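Local coordinates for protein AvrRpt2 (Erwinia amylovora, PDB 6HQZ) that probably acts as a papain-like cysteine protease of the C70 family, a type III effector that a plant pathogen delivers into host cells, at residues A[106-110]-A[120-124]; A[116-120]-A[131-137]. Numbering follows the deposited sequence.

Interaction 1 (A[106-110]-A[120-124]); sequences MSVLT and IFHDP
Residues 106-110 and 120-123 are antiparallel strands of one β-hairpin, axes 4.5 Å apart at 150°. V108 and H122 form a hydrogen-bonded pair: V108 N to H122 O is 2.9 Å, H122 N to V108 O 2.8 Å. L109 and F121 form the next, non-hydrogen-bonded pair (CA-CA 4.4 Å). T110 N donates to I120 O at 2.8 Å.

The extended backbone puts V108 and H122 on one face, L109 and F121 on the other. V108 is t and H122 m, their CB atoms 4.2 Å apart. T110 is p, its CG2 over the H122 ring in a CH-π contact, 4.3 Å from the centroid. H122 NE2 is hydrogen-bonded to V8 O and ND1 to D129 N. F121 is p, its CD2 3.7 Å from S107 CB. L109 (t, p) brings CD1 to 3.5 Å from I120 O. P124, just past the strand, lies with CD 3.3 Å from M106 O.

Helix 19-27 packs on the V108 and H122 face, F95 of strand 93-98 on the other.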
ATOM      1  N   MET A 106      18.812  -6.580 -12.778  1.00 23.28           N
ATOM      2  CA  MET A 106      17.865  -5.641 -12.295  1.00 22.57           C
ATOM      3  C   MET A 106      16.516  -5.938 -12.886  1.00 23.35           C
ATOM      4  O   MET A 106      16.446  -6.266 -14.077  1.00 24.67           O
ATOM      5  CB  MET A 106      18.278  -4.250 -12.696  1.00 25.77           C
ATOM      6  CG  MET A 106      19.439  -3.668 -11.971  1.00 27.55           C
ATOM      7  SD  MET A 106      19.805  -2.068 -12.688  1.00 33.50           S
ATOM      8  CE  MET A 106      18.335  -1.192 -12.167  1.00 30.67           C
ATOM      9  N   SER A 107      15.468  -5.816 -12.055  1.00 21.50           N
ATOM     10  CA  SER A 107      14.103  -6.078 -12.470  1.00 21.93           C
ATOM     11  C   SER A 107      13.207  -5.108 -11.798  1.00 21.33           C
ATOM     12  O   SER A 107      13.634  -4.377 -10.892  1.00 21.24           O
ATOM     13  CB  SER A 107      13.701  -7.499 -12.111  1.00 22.48           C
ATOM     14  OG  SER A 107      14.454  -8.453 -12.857  1.00 24.91           O
ATOM     15  N   VAL A 108      11.958  -5.062 -12.225  1.00 22.47           N
ATOM     16  CA  VAL A 108      10.999  -4.134 -11.654  1.00 22.19           C
ATOM     17  C   VAL A 108       9.875  -4.813 -10.982  1.00 22.73           C
ATOM     18  O   VAL A 108       9.119  -5.534 -11.638  1.00 23.55           O
ATOM     19  CB  VAL A 108      10.414  -3.182 -12.746  1.00 23.56           C
ATOM     20  CG1 VAL A 108       9.372  -2.258 -12.059  1.00 25.14           C
ATOM     21  CG2 VAL A 108      11.526  -2.355 -13.393  1.00 23.38           C
ATOM     22  N   LEU A 109       9.783  -4.594  -9.659  1.00 23.00           N
ATOM     23  CA  LEU A 109       8.723  -5.111  -8.810  1.00 23.28           C
ATOM     24  C   LEU A 109       7.455  -4.336  -9.097  1.00 23.92           C
ATOM     25  O   LEU A 109       7.471  -3.090  -9.023  1.00 26.10           O
ATOM     26  CB  LEU A 109       9.037  -4.932  -7.339  1.00 22.67           C
ATOM     27  CG  LEU A 109       8.022  -5.551  -6.378  1.00 23.36           C
ATOM     28  CD1 LEU A 109       7.861  -7.082  -6.523  1.00 22.02           C
ATOM     29  CD2 LEU A 109       8.481  -5.127  -5.000  1.00 24.28           C
ATOM     30  N   THR A 110       6.392  -5.057  -9.386  1.00 24.61           N
ATOM     31  CA  THR A 110       5.069  -4.407  -9.708  1.00 26.78           C
ATOM     32  C   THR A 110       3.869  -4.799  -8.826  1.00 28.90           C
ATOM     33  O   THR A 110       2.845  -4.080  -8.816  1.00 31.14           O
ATOM     34  CB  THR A 110       4.649  -4.658 -11.158  1.00 27.06           C
ATOM     35  OG1 THR A 110       4.297  -6.065 -11.324  1.00 26.75           O
ATOM     36  CG2 THR A 110       5.764  -4.183 -12.102  1.00 27.12           C
ATOM     37  N   ILE A 120       5.606 -10.157  -8.249  1.00 27.10           N
ATOM     38  CA  ILE A 120       5.309 -10.001  -9.634  1.00 26.46           C
ATOM     39  C   ILE A 120       6.255  -8.928 -10.164  1.00 25.60           C
ATOM     40  O   ILE A 120       6.334  -7.856  -9.612  1.00 24.96           O
ATOM     41  CB  ILE A 120       3.854  -9.527  -9.876  1.00 27.64           C
ATOM     42  CG1 ILE A 120       2.873 -10.444  -9.105  1.00 28.93           C
ATOM     43  CG2 ILE A 120       3.566  -9.532 -11.326  1.00 28.90           C
ATOM     44  CD1 ILE A 120       1.446  -9.974  -9.105  1.00 30.69           C
ATOM     45  N   PHE A 121       6.928  -9.217 -11.284  1.00 25.12           N
ATOM     46  CA  PHE A 121       7.968  -8.314 -11.740  1.00 24.53           C
ATOM     47  C   PHE A 121       8.157  -8.394 -13.229  1.00 23.91           C
ATOM     48  O   PHE A 121       7.902  -9.438 -13.870  1.00 24.68           O
ATOM     49  CB  PHE A 121       9.299  -8.599 -11.020  1.00 24.01           C
ATOM     50  CG  PHE A 121       9.914  -9.918 -11.345  1.00 23.44           C
ATOM     51  CD1 PHE A 121       9.448 -11.110 -10.753  1.00 24.23           C
ATOM     52  CD2 PHE A 121      10.977  -9.995 -12.247  1.00 23.80           C
ATOM     53  CE1 PHE A 121      10.057 -12.335 -11.057  1.00 24.14           C
ATOM     54  CE2 PHE A 121      11.603 -11.227 -12.541  1.00 23.77           C
ATOM     55  CZ  PHE A 121      11.133 -12.401 -11.994  1.00 24.81           C
ATOM     56  N   HIS A 122       8.583  -7.260 -13.778  1.00 24.17           N
ATOM     57  CA  HIS A 122       8.987  -7.120 -15.158  1.00 23.02           C
ATOM     58  C   HIS A 122      10.501  -7.408 -15.191  1.00 22.54           C
ATOM     59  O   HIS A 122      11.260  -6.717 -14.544  1.00 21.49           O
ATOM     60  CB  HIS A 122       8.832  -5.691 -15.678  1.00 24.13           C
ATOM     61  CG  HIS A 122       7.416  -5.304 -15.984  1.00 25.14           C
ATOM     62  ND1 HIS A 122       6.407  -6.237 -16.116  1.00 25.70           N
ATOM     63  CD2 HIS A 122       6.858  -4.100 -16.218  1.00 26.70           C
ATOM     64  CE1 HIS A 122       5.272  -5.607 -16.378  1.00 26.96           C
ATOM     65  NE2 HIS A 122       5.529  -4.314 -16.497  1.00 27.34           N
ATOM     66  N   ASP A 123      10.898  -8.342 -16.038  1.00 23.19           N
ATOM     67  CA  ASP A 123      12.313  -8.723 -16.215  1.00 23.23           C
ATOM     68  C   ASP A 123      12.735  -8.270 -17.613  1.00 22.94           C
ATOM     69  O   ASP A 123      12.245  -8.773 -18.626  1.00 23.86           O
ATOM     70  CB  ASP A 123      12.454 -10.216 -16.069  1.00 23.20           C
ATOM     71  CG  ASP A 123      13.924 -10.681 -16.066  1.00 26.40           C
ATOM     72  OD1 ASP A 123      14.702 -10.281 -16.930  1.00 24.80           O
ATOM     73  OD2 ASP A 123      14.263 -11.518 -15.259  1.00 26.98           O
ATOM     74  N   PRO A 124      13.635  -7.291 -17.695  1.00 22.24           N
ATOM     75  CA  PRO A 124      14.018  -6.762 -18.951  1.00 24.68           C
ATOM     76  C   PRO A 124      14.604  -7.799 -19.933  1.00 25.83           C
ATOM     77  O   PRO A 124      14.736  -7.512 -21.150  1.00 25.03           O
ATOM     78  CB  PRO A 124      15.098  -5.723 -18.596  1.00 25.40           C
ATOM     79  CG  PRO A 124      15.000  -5.473 -17.156  1.00 25.51           C
ATOM     80  CD  PRO A 124      14.233  -6.606 -16.556  1.00 23.75           C
TER

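Interaction 2 (A[116-120]-A[131-137]); sequences NDAII and TMPLDSF
Strands 118-120 and 131-133 run antiparallel as a β-hairpin, with axes 4.5 Å apart at 155°. The chain then turns into a helix at L134, with P133 at the N-cap position.

Backbone hydrogen bonds set the register. I119 and M132 are the hydrogen-bonded pair: I119 N to M132 O is 2.9 Å and M132 N to I119 O is 3.1 Å. A118-P133 and I120-T131 are non-hydrogen-bonded pairs. L134 N donates to D117 O at 2.8 Å. D117 has left-handed angles (49/59) and forms a G1 β-bulge with A118, opposite D113. F137 N to P133 O (3.1 Å) closes the first helical turn.

One water joins D117 OD2 (2.9 Å) to D135 N (3.0 Å).

Apolar contacts gather round I119, whose chi1 is p. Its CG1 lies 3.7 Å from M132 CG, its CG2 4.1 Å from L134 CD1, and its CD1 3.6 Å from F137 CD1.

Thus main-chain polar bonds join the hairpin to the helix start, while a greasy inner face packs on L83 and F95.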
ATOM      1  N   ASN A 116      -0.116 -17.297  -3.620  1.00 41.41           N
ATOM      2  CA  ASN A 116       1.011 -18.118  -4.013  1.00 40.24           C
ATOM      3  C   ASN A 116       2.327 -17.638  -3.407  1.00 39.04           C
ATOM      4  O   ASN A 116       3.354 -18.173  -3.749  1.00 38.73           O
ATOM      5  CB  ASN A 116       1.115 -18.124  -5.550  1.00 38.91           C
ATOM      6  CG  ASN A 116       0.002 -18.912  -6.194  1.00 41.63           C
ATOM      7  OD1 ASN A 116      -0.246 -20.064  -5.795  1.00 42.90           O
ATOM      8  ND2 ASN A 116      -0.678 -18.324  -7.190  1.00 40.83           N
ATOM      9  N   ASP A 117       2.300 -16.640  -2.518  1.00 38.56           N
ATOM     10  CA  ASP A 117       3.499 -16.127  -1.838  1.00 38.68           C
ATOM     11  C   ASP A 117       4.654 -15.835  -2.824  1.00 34.29           C
ATOM     12  O   ASP A 117       5.769 -16.378  -2.721  1.00 32.75           O
ATOM     13  CB  ASP A 117       3.906 -17.087  -0.705  1.00 40.60           C
ATOM     14  CG  ASP A 117       4.847 -16.465   0.277  1.00 42.91           C
ATOM     15  OD1 ASP A 117       4.647 -15.301   0.720  1.00 45.58           O
ATOM     16  OD2 ASP A 117       5.819 -17.151   0.633  1.00 45.07           O
ATOM     17  N   ALA A 118       4.341 -14.952  -3.769  1.00 33.11           N
ATOM     18  CA  ALA A 118       5.236 -14.611  -4.879  1.00 30.36           C
ATOM     19  C   ALA A 118       5.179 -13.127  -5.205  1.00 29.87           C
ATOM     20  O   ALA A 118       4.182 -12.451  -4.965  1.00 31.96           O
ATOM     21  CB  ALA A 118       4.859 -15.430  -6.111  1.00 31.78           C
ATOM     22  N   ILE A 119       6.268 -12.627  -5.789  1.00 27.21           N
ATOM     23  CA  ILE A 119       6.339 -11.270  -6.266  1.00 27.52           C
ATOM     24  C   ILE A 119       6.105 -11.285  -7.749  1.00 27.22           C
ATOM     25  O   ILE A 119       6.370 -12.273  -8.404  1.00 24.89           O
ATOM     26  CB  ILE A 119       7.677 -10.603  -5.983  1.00 26.86           C
ATOM     27  CG1 ILE A 119       8.840 -11.343  -6.678  1.00 26.73           C
ATOM     28  CG2 ILE A 119       7.893 -10.628  -4.476  1.00 28.75           C
ATOM     29  CD1 ILE A 119      10.003 -10.405  -6.903  1.00 25.79           C
ATOM     30  N   ILE A 120       5.606 -10.157  -8.249  1.00 27.10           N
ATOM     31  CA  ILE A 120       5.309 -10.001  -9.634  1.00 26.46           C
ATOM     32  C   ILE A 120       6.255  -8.928 -10.164  1.00 25.60           C
ATOM     33  O   ILE A 120       6.334  -7.856  -9.612  1.00 24.96           O
ATOM     34  CB  ILE A 120       3.854  -9.527  -9.876  1.00 27.64           C
ATOM     35  CG1 ILE A 120       2.873 -10.444  -9.105  1.00 28.93           C
ATOM     36  CG2 ILE A 120       3.566  -9.532 -11.326  1.00 28.90           C
ATOM     37  CD1 ILE A 120       1.446  -9.974  -9.105  1.00 30.69           C
ATOM     38  N   THR A 131       6.510 -14.028 -12.201  1.00 26.55           N
ATOM     39  CA  THR A 131       6.562 -14.077 -10.736  1.00 27.24           C
ATOM     40  C   THR A 131       7.725 -14.949 -10.307  1.00 25.97           C
ATOM     41  O   THR A 131       8.095 -15.839 -11.017  1.00 25.64           O
ATOM     42  CB  THR A 131       5.275 -14.656 -10.087  1.00 28.73           C
ATOM     43  OG1 THR A 131       5.190 -16.087 -10.239  1.00 30.09           O
ATOM     44  CG2 THR A 131       4.032 -14.022 -10.679  1.00 30.76           C
ATOM     45  N   MET A 132       8.188 -14.720  -9.097  1.00 25.49           N
ATOM     46  CA  MET A 132       9.060 -15.641  -8.417  1.00 25.31           C
ATOM     47  C   MET A 132       8.624 -15.791  -6.978  1.00 24.91           C
ATOM     48  O   MET A 132       8.040 -14.863  -6.423  1.00 26.81           O
ATOM     49  CB  MET A 132      10.558 -15.197  -8.478  1.00 25.30           C
ATOM     50  CG  MET A 132      11.063 -14.193  -7.513  1.00 25.84           C
ATOM     51  SD  MET A 132      12.825 -13.734  -7.382  1.00 25.83           S
ATOM     52  CE  MET A 132      13.060 -12.867  -8.926  1.00 25.97           C
ATOM     53  N   PRO A 133       9.021 -16.891  -6.335  1.00 25.92           N
ATOM     54  CA  PRO A 133       8.644 -16.996  -4.953  1.00 26.89           C
ATOM     55  C   PRO A 133       9.209 -15.873  -4.103  1.00 26.52           C
ATOM     56  O   PRO A 133      10.368 -15.431  -4.275  1.00 27.17           O
ATOM     57  CB  PRO A 133       9.254 -18.330  -4.508  1.00 28.96           C
ATOM     58  CG  PRO A 133       9.426 -19.091  -5.785  1.00 28.97           C
ATOM     59  CD  PRO A 133       9.805 -18.048  -6.769  1.00 26.94           C
ATOM     60  N   LEU A 134       8.433 -15.453  -3.126  1.00 28.06           N
ATOM     61  CA  LEU A 134       8.896 -14.485  -2.163  1.00 27.60           C
ATOM     62  C   LEU A 134      10.143 -14.957  -1.476  1.00 28.38           C
ATOM     63  O   LEU A 134      11.047 -14.133  -1.219  1.00 27.15           O
ATOM     64  CB  LEU A 134       7.792 -14.217  -1.142  1.00 29.97           C
ATOM     65  CG  LEU A 134       8.117 -13.224  -0.072  1.00 30.83           C
ATOM     66  CD1 LEU A 134       8.629 -11.925  -0.693  1.00 30.09           C
ATOM     67  CD2 LEU A 134       6.894 -12.990   0.824  1.00 32.77           C
ATOM     68  N   ASP A 135      10.220 -16.270  -1.142  1.00 29.78           N
ATOM     69  CA  ASP A 135      11.431 -16.803  -0.490  0.60 31.07           C
ATOM     70  C   ASP A 135      12.661 -16.509  -1.374  1.00 28.87           C
ATOM     71  O   ASP A 135      13.721 -16.178  -0.864  1.00 28.75           O
ATOM     72  CB  ASP A 135      11.330 -18.314  -0.178  0.60 34.35           C
ATOM     73  CG  ASP A 135      12.616 -18.898   0.487  0.60 36.06           C
ATOM     74  OD1 ASP A 135      12.825 -18.783   1.718  0.60 38.06           O
ATOM     75  OD2 ASP A 135      13.416 -19.522  -0.236  0.60 38.37           O
ATOM     76  N   SER A 136      12.526 -16.676  -2.679  1.00 28.07           N
ATOM     77  CA  SER A 136      13.638 -16.387  -3.636  1.00 26.53           C
ATOM     78  C   SER A 136      14.059 -14.937  -3.667  1.00 24.01           C
ATOM     79  O   SER A 136      15.228 -14.623  -3.654  1.00 25.17           O
ATOM     80  CB  SER A 136      13.268 -16.842  -5.041  1.00 26.44           C
ATOM     81  OG  SER A 136      13.224 -18.238  -5.068  1.00 29.27           O
ATOM     82  N   PHE A 137      13.101 -14.029  -3.684  1.00 23.43           N
ATOM     83  CA  PHE A 137      13.380 -12.642  -3.632  1.00 22.88           C
ATOM     84  C   PHE A 137      14.178 -12.253  -2.388  1.00 23.98           C
ATOM     85  O   PHE A 137      15.203 -11.563  -2.466  1.00 24.11           O
ATOM     86  CB  PHE A 137      12.083 -11.865  -3.738  1.00 22.60           C
ATOM     87  CG  PHE A 137      12.273 -10.409  -3.530  1.00 22.25           C
ATOM     88  CD1 PHE A 137      12.655  -9.612  -4.575  1.00 23.67           C
ATOM     89  CD2 PHE A 137      12.004  -9.852  -2.272  1.00 23.60           C
ATOM     90  CE1 PHE A 137      12.796  -8.240  -4.356  1.00 23.42           C
ATOM     91  CE2 PHE A 137      12.205  -8.524  -2.041  1.00 24.09           C
ATOM     92  CZ  PHE A 137      12.532  -7.717  -3.093  1.00 23.51           C
TER
HETATM   93  O   HOH W   1       7.862 -18.057  -1.190  1.00 35.93           O

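How the interactions relate
The two contacts are consecutive steps across one antiparallel sheet. Strand 118-123 lies between the other two: interaction 1 pairs it with 104-113 and interaction 2 with 130-133, the outermost strand on that side within the chain. Along the chain the three strands form a meander, and both contacts share I120. Their centres lie 11 Å apart. Interaction 1 is the more buried, its centre about 7 Å from the centre of the chain, against about 14 Å for the centre of interaction 2. They touch, L109 CD1 being 3.6 Å from I119 CB and F121 CE1 3.6 Å from M132 N. Together they build one side of the papain-like domain's sheet, from its interior out to helix 134-140.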